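Local coordinates for protein nadb-ler3 (Gallus gallus, PDB 3WXB) that reduces carbonyl compounds with NAD(P)H as a short-chain dehydrogenase/reductase and binds NADPH in its Rossmann fold, at residues L113-G118 against I142-L147. Numbering follows the deposited sequence.
With NDP (NADPH dihydro-nicotinamide-adenine-dinucleotide phosphate), chain C.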
# COMPACT_ATOMS: atom_id res chain seq x y z
N LEU A 113 12.85 8.39 -14.59
CA LEU A 113 12.80 8.85 -13.19
C LEU A 113 12.83 7.59 -12.40
O LEU A 113 11.95 6.74 -12.61
CB LEU A 113 11.48 9.57 -12.88
CG LEU A 113 11.16 9.78 -11.36
CD1 LEU A 113 12.27 10.68 -10.76
CD2 LEU A 113 9.81 10.53 -11.29
N ILE A 114 13.83 7.43 -11.54
CA ILE A 114 13.94 6.25 -10.71
C ILE A 114 13.69 6.62 -9.23
O ILE A 114 14.58 7.23 -8.57
CB ILE A 114 15.31 5.58 -10.84
CG1 ILE A 114 15.57 5.23 -12.35
CG2 ILE A 114 15.37 4.31 -9.98
CD1 ILE A 114 16.98 4.60 -12.63
N ASN A 115 12.51 6.22 -8.73
CA ASN A 115 12.17 6.37 -7.29
C ASN A 115 12.75 5.26 -6.46
O ASN A 115 12.19 4.17 -6.36
CB ASN A 115 10.66 6.41 -7.12
CG ASN A 115 10.07 7.73 -7.58
OD1 ASN A 115 10.44 8.80 -7.07
ND2 ASN A 115 9.11 7.66 -8.52
N ASN A 116 13.90 5.52 -5.87
CA ASN A 116 14.66 4.50 -5.19
C ASN A 116 14.76 4.79 -3.68
O ASN A 116 14.86 3.88 -2.86
CB ASN A 116 16.05 4.44 -5.82
CG ASN A 116 17.08 3.73 -4.93
OD1 ASN A 116 17.18 2.49 -4.90
ND2 ASN A 116 17.88 4.54 -4.18
N ALA A 117 14.77 6.07 -3.33
CA ALA A 117 14.92 6.44 -1.92
C ALA A 117 13.92 5.65 -1.12
O ALA A 117 12.76 5.69 -1.47
CB ALA A 117 14.60 7.89 -1.74
N GLY A 118 14.35 5.02 -0.02
CA GLY A 118 13.39 4.47 0.90
C GLY A 118 13.91 4.05 2.27
O GLY A 118 15.12 4.01 2.48
N ILE A 142 4.13 7.93 -0.62
CA ILE A 142 3.66 9.26 -1.02
C ILE A 142 4.77 10.03 -1.80
O ILE A 142 4.47 10.70 -2.78
CB ILE A 142 3.18 10.13 0.22
CG1 ILE A 142 2.02 9.44 0.95
CG2 ILE A 142 2.82 11.58 -0.23
CD1 ILE A 142 1.49 10.19 2.30
N ALA A 143 6.01 9.95 -1.36
CA ALA A 143 7.08 10.69 -2.03
C ALA A 143 7.22 10.23 -3.53
O ALA A 143 7.37 11.06 -4.40
CB ALA A 143 8.36 10.47 -1.34
N PRO A 144 7.14 8.90 -3.81
CA PRO A 144 7.20 8.56 -5.28
C PRO A 144 6.07 9.15 -6.02
O PRO A 144 6.29 9.60 -7.14
CB PRO A 144 7.14 7.01 -5.28
CG PRO A 144 7.99 6.71 -4.05
CD PRO A 144 7.41 7.70 -3.01
N LEU A 145 4.87 9.21 -5.42
CA LEU A 145 3.76 9.88 -6.07
C LEU A 145 4.05 11.38 -6.37
O LEU A 145 3.82 11.88 -7.50
CB LEU A 145 2.48 9.74 -5.24
CG LEU A 145 1.39 10.68 -5.64
CD1 LEU A 145 0.66 10.17 -6.91
CD2 LEU A 145 0.40 10.90 -4.49
N LEU A 146 4.48 12.10 -5.34
CA LEU A 146 4.70 13.55 -5.41
C LEU A 146 5.83 13.90 -6.36
O LEU A 146 5.72 14.88 -7.13
CB LEU A 146 5.08 14.07 -4.01
CG LEU A 146 3.98 14.55 -3.06
CD1 LEU A 146 2.62 14.07 -3.29
CD2 LEU A 146 4.40 14.43 -1.59
N LEU A 147 6.87 13.10 -6.33
CA LEU A 147 8.01 13.27 -7.24
C LEU A 147 7.56 13.05 -8.71
O LEU A 147 7.91 13.84 -9.60
CB LEU A 147 9.13 12.34 -6.85
CG LEU A 147 9.92 12.84 -5.63
CD1 LEU A 147 10.65 11.68 -4.93
CD2 LEU A 147 10.98 13.94 -6.05
PA NDP C . 19.72 2.05 1.87
O1A NDP C . 19.14 2.09 3.24
O2A NDP C . 21.01 1.49 1.74
O5B NDP C . 19.75 3.40 1.23
C5B NDP C . 18.61 4.28 1.43
C4B NDP C . 18.79 5.45 0.53
O4B NDP C . 17.50 6.28 0.45
C3B NDP C . 19.86 6.45 1.03
O3B NDP C . 20.33 7.17 -0.18
C2B NDP C . 19.01 7.42 1.87
O2B NDP C . 19.62 8.71 2.09
C1B NDP C . 17.76 7.59 0.96
N9A NDP C . 16.56 8.11 1.81
C8A NDP C . 15.89 7.53 2.84
N7A NDP C . 14.94 8.39 3.27
C5A NDP C . 15.10 9.53 2.62
C6A NDP C . 14.43 10.70 2.68
N6A NDP C . 13.44 10.84 3.57
N1A NDP C . 14.75 11.69 1.84
C2A NDP C . 15.73 11.52 0.89
N3A NDP C . 16.42 10.32 0.86
C4A NDP C . 16.06 9.35 1.69
O3 NDP C . 18.58 1.23 1.02
PN NDP C . 18.87 0.36 -0.31
O1N NDP C . 19.05 -1.03 0.11
O2N NDP C . 19.85 1.04 -1.18
O5D NDP C . 17.37 0.48 -0.92
C5D NDP C . 16.99 1.34 -2.01
C4D NDP C . 15.59 0.93 -2.48
O4D NDP C . 15.58 -0.45 -2.78
C3D NDP C . 14.60 1.09 -1.28
O3D NDP C . 13.41 1.63 -1.85
C2D NDP C . 14.38 -0.27 -0.77
O2D NDP C . 13.10 -0.41 -0.16
C1D NDP C . 14.50 -1.10 -2.03
N1N NDP C . 14.82 -2.52 -1.71
C2N NDP C . 16.01 -2.91 -1.09
C3N NDP C . 16.26 -4.26 -0.83
C7N NDP C . 17.47 -4.71 -0.26
O7N NDP C . 17.61 -5.91 -0.03
N7N NDP C . 18.48 -3.80 -0.12
C4N NDP C . 15.28 -5.23 -1.13
C5N NDP C . 14.07 -4.87 -1.74
C6N NDP C . 13.80 -3.52 -2.01
P2B NDP C . 20.52 8.98 3.45
O1X NDP C . 20.34 10.44 3.47
O2X NDP C . 21.82 8.40 3.07
O3X NDP C . 19.79 8.27 4.53
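Asn-115 lays its carboxamide over Pro-144, with one flat face over the CA-CB bond of Pro-144 and its two ends spread across the helix axis; CG is 3.8 Å from Pro-144 CB. OD1 heads for Leu-147, with CD1 at 3.6 Å, and ND2 passes Pro-144 O at 3.7 Å, too long for a bond. That amide nitrogen instead donates to Asn-176 OD1 on the adjacent strand, and Pro-144 O accepts from Ser-148 OG, so each has a polar partner beside the van der Waals contact. Chi1 of Asn-115 (-74°) sets CG opposite the carbonyl carbon, which brings the amide out over the helix. Leu-147 runs antiparallel to the Asn-115 side chain, and its CB and CD1 both approach OD1 from the same side. Two residues earlier on the same side of the strand, Leu-113 CD2 makes a looser contact with Leu-147 O at 4.2 Å. In the Rossmann fold of this SDR enzyme, the central strand 112-115 here meets helix 130-160, which packs on the parallel sheet; their short segments run nearly antiparallel (165°) with axes 9.4 Å apart. Replacing Asn-115 by an alanine would probably leave Asn-176 OD1 without its amide donor and open a gap above Pro-144 and beside Leu-147. Just past the strand, the chain turns to the cofactor: Asn-116 O accepts a 2.9 Å hydrogen bond from NADPH O3D, and Gly-118 N gives a weak one to O4B.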